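Local coordinates for protein D,D-dipeptidase/D,D-carboxypeptidase (PDB 4MUQ) that acts as a zinc-dependent D,D-peptidase of vancomycin resistance, probably hydrolysing D-Ala-D-Ala dipeptide and removing terminal D-Ala from cell-wall precursors, at residues A113-L118 with E165-R170. Numbering follows the deposited sequence.
Sequences AIDLGL and EPWHFR. With ZN (zinc ion), chain B; LY0 ((2R)-3-[(R)-[(1R)-1-aminoethyl](hydroxy)phosphoryl]-2-methylpropanoic acid), chain C; 2D8 ((2R)-3-[(R)-[(1S)-1-aminoethyl](hydroxy)phosphoryl]-2-methylpropanoic acid), chain D.
D115 and H168, facing each other as a non-hydrogen-bonded antiparallel pair, bind one zinc ion over the face of the sheet to which both side chains point. The aspartate chelates it unevenly, with OD1 at 2.0 Å and OD2 at 2.4 Å from the zinc, while H168 ND1 coordinates at 2.1 Å. The imidazole reaches the metal with CG anti to its backbone N (chi1 178°), its plane turned 54° from the carboxylate; on its far side NE2 is hydrogen-bonded to E107, which should fix the ring's rotation, and A113 CB packs 3.7 Å from H168 NE2. H108 completes the protein ligands. W167 stands beside D115 with its ring nearly perpendicular to the carboxylate, OD1 lying at the CD1 edge of the indole, in its plane, and its NE1 donates to phosphinate oxygen O32 of the inhibitor, at 2.9 Å in both modelled epimers. O32 and O31 both bind the zinc, and O32 lies 2.8 Å from E165 OE1. Behind the site, I114 and F169 exchange two nearly straight backbone hydrogen bonds, and L116 N donates to W167 O. The side chains of I114 and F169 lie on the opposite, apolar face, where L116 CD1 approaches F169 CD2 and both L116 and F169 touch helix 134-142. Two central antiparallel strands carrying Asp and His ligands typify the zinc site of the Hedgehog/DD-peptidase fold of M15B metallopeptidases.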
# COMPACT_ATOMS: atom_id res chain seq x y z
N ALA A 113 -2.88 -1.49 4.50
CA ALA A 113 -4.12 -0.93 3.96
C ALA A 113 -5.08 -0.53 5.05
O ALA A 113 -5.18 -1.18 6.08
CB ALA A 113 -4.79 -1.93 3.03
N ILE A 114 -5.80 0.55 4.79
CA ILE A 114 -6.78 1.03 5.74
C ILE A 114 -8.03 1.50 5.00
O ILE A 114 -7.95 2.14 3.95
CB ILE A 114 -6.19 2.14 6.65
CG1 ILE A 114 -7.18 2.48 7.76
CG2 ILE A 114 -5.77 3.36 5.84
CD1 ILE A 114 -6.53 2.78 9.09
N ASP A 115 -9.19 1.16 5.57
CA ASP A 115 -10.46 1.70 5.13
C ASP A 115 -10.82 2.84 6.07
O ASP A 115 -10.81 2.67 7.29
CB ASP A 115 -11.55 0.61 5.14
CG ASP A 115 -11.27 -0.51 4.14
OD1 ASP A 115 -10.56 -0.26 3.18
OD2 ASP A 115 -11.71 -1.67 4.28
N LEU A 116 -11.16 3.99 5.49
CA LEU A 116 -11.51 5.18 6.26
C LEU A 116 -12.96 5.59 6.00
O LEU A 116 -13.51 5.33 4.92
CB LEU A 116 -10.60 6.34 5.87
CG LEU A 116 -9.10 6.09 6.07
CD1 LEU A 116 -8.31 7.25 5.50
CD2 LEU A 116 -8.79 5.93 7.55
N GLY A 117 -13.58 6.23 6.98
CA GLY A 117 -14.94 6.70 6.80
C GLY A 117 -15.20 8.00 7.51
O GLY A 117 -14.49 8.38 8.45
N LEU A 118 -16.24 8.70 7.05
CA LEU A 118 -16.78 9.86 7.74
C LEU A 118 -17.24 9.45 9.13
O LEU A 118 -17.86 8.40 9.30
CB LEU A 118 -17.96 10.42 6.96
CG LEU A 118 -17.69 11.61 6.06
CD1 LEU A 118 -18.95 12.05 5.33
CD2 LEU A 118 -17.15 12.76 6.88
N GLU A 165 -13.61 1.89 -5.05
CA GLU A 165 -13.79 2.02 -3.60
C GLU A 165 -13.24 3.37 -3.13
O GLU A 165 -12.04 3.56 -3.04
CB GLU A 165 -13.11 0.88 -2.85
CG GLU A 165 -13.68 -0.49 -3.20
CD GLU A 165 -13.30 -1.53 -2.19
OE1 GLU A 165 -12.26 -1.33 -1.51
OE2 GLU A 165 -14.05 -2.51 -2.08
N PRO A 166 -14.13 4.31 -2.83
CA PRO A 166 -13.66 5.61 -2.33
C PRO A 166 -12.83 5.55 -1.04
O PRO A 166 -12.04 6.46 -0.79
CB PRO A 166 -14.96 6.37 -2.10
CG PRO A 166 -15.90 5.82 -3.17
CD PRO A 166 -15.55 4.34 -3.22
N TRP A 167 -13.00 4.47 -0.27
CA TRP A 167 -12.57 4.45 1.14
C TRP A 167 -11.27 3.72 1.44
O TRP A 167 -10.79 3.82 2.56
CB TRP A 167 -13.66 3.78 1.99
CG TRP A 167 -13.95 2.38 1.51
CD1 TRP A 167 -13.24 1.24 1.81
CD2 TRP A 167 -15.01 1.97 0.64
NE1 TRP A 167 -13.79 0.16 1.16
CE2 TRP A 167 -14.88 0.58 0.44
CE3 TRP A 167 -16.05 2.66 -0.01
CZ2 TRP A 167 -15.76 -0.14 -0.37
CZ3 TRP A 167 -16.92 1.93 -0.82
CH2 TRP A 167 -16.76 0.55 -1.00
N HIS A 168 -10.74 2.96 0.48
CA HIS A 168 -9.62 2.05 0.74
C HIS A 168 -8.29 2.64 0.29
O HIS A 168 -8.08 2.93 -0.90
CB HIS A 168 -9.90 0.69 0.06
CG HIS A 168 -8.80 -0.32 0.21
ND1 HIS A 168 -8.96 -1.50 0.92
CD2 HIS A 168 -7.55 -0.34 -0.30
CE1 HIS A 168 -7.84 -2.20 0.85
NE2 HIS A 168 -6.97 -1.52 0.11
N PHE A 169 -7.38 2.80 1.25
CA PHE A 169 -6.08 3.41 0.96
C PHE A 169 -4.95 2.45 1.27
O PHE A 169 -5.00 1.71 2.25
CB PHE A 169 -5.93 4.72 1.76
CG PHE A 169 -6.82 5.80 1.25
CD1 PHE A 169 -6.34 6.73 0.33
CD2 PHE A 169 -8.16 5.85 1.61
CE1 PHE A 169 -7.16 7.72 -0.19
CE2 PHE A 169 -8.99 6.83 1.09
CZ PHE A 169 -8.49 7.77 0.18
N ARG A 170 -3.94 2.47 0.41
CA ARG A 170 -2.81 1.56 0.53
C ARG A 170 -1.52 2.35 0.71
O ARG A 170 -1.26 3.30 -0.04
CB ARG A 170 -2.73 0.70 -0.75
CG ARG A 170 -1.38 -0.01 -0.99
CD ARG A 170 -1.04 -1.05 0.06
NE ARG A 170 0.35 -1.47 -0.15
CZ ARG A 170 0.72 -2.47 -0.94
NH1 ARG A 170 -0.18 -3.21 -1.57
NH2 ARG A 170 2.02 -2.74 -1.09
ZN ZN B . -10.29 -2.05 2.42
P LY0 C . -12.36 -3.71 1.34
C1 LY0 C . -14.15 -5.37 2.31
N1 LY0 C . -14.99 -3.63 0.99
C2 LY0 C . -14.04 -3.89 1.99
C4 LY0 C . -12.13 -4.74 -0.13
C5 LY0 C . -10.71 -5.11 -0.42
C6 LY0 C . -10.29 -6.28 0.46
C7 LY0 C . -10.59 -5.44 -1.90
O31 LY0 C . -11.36 -4.20 2.42
O32 LY0 C . -12.04 -2.20 1.11
O61 LY0 C . -9.12 -6.32 0.81
O62 LY0 C . -11.11 -7.13 0.76
C4 2D8 D . -12.13 -4.74 -0.14
C5 2D8 D . -10.71 -5.11 -0.42
C6 2D8 D . -10.29 -6.28 0.46
C7 2D8 D . -10.59 -5.44 -1.90
N1 2D8 D . -14.34 -2.99 2.92
P 2D8 D . -12.35 -3.71 1.34
C1 2D8 D . -14.18 -5.34 2.31
C2 2D8 D . -14.08 -3.89 1.88
O31 2D8 D . -11.37 -4.21 2.42
O32 2D8 D . -12.04 -2.19 1.11
O61 2D8 D . -9.12 -6.32 0.81
O62 2D8 D . -11.11 -7.13 0.76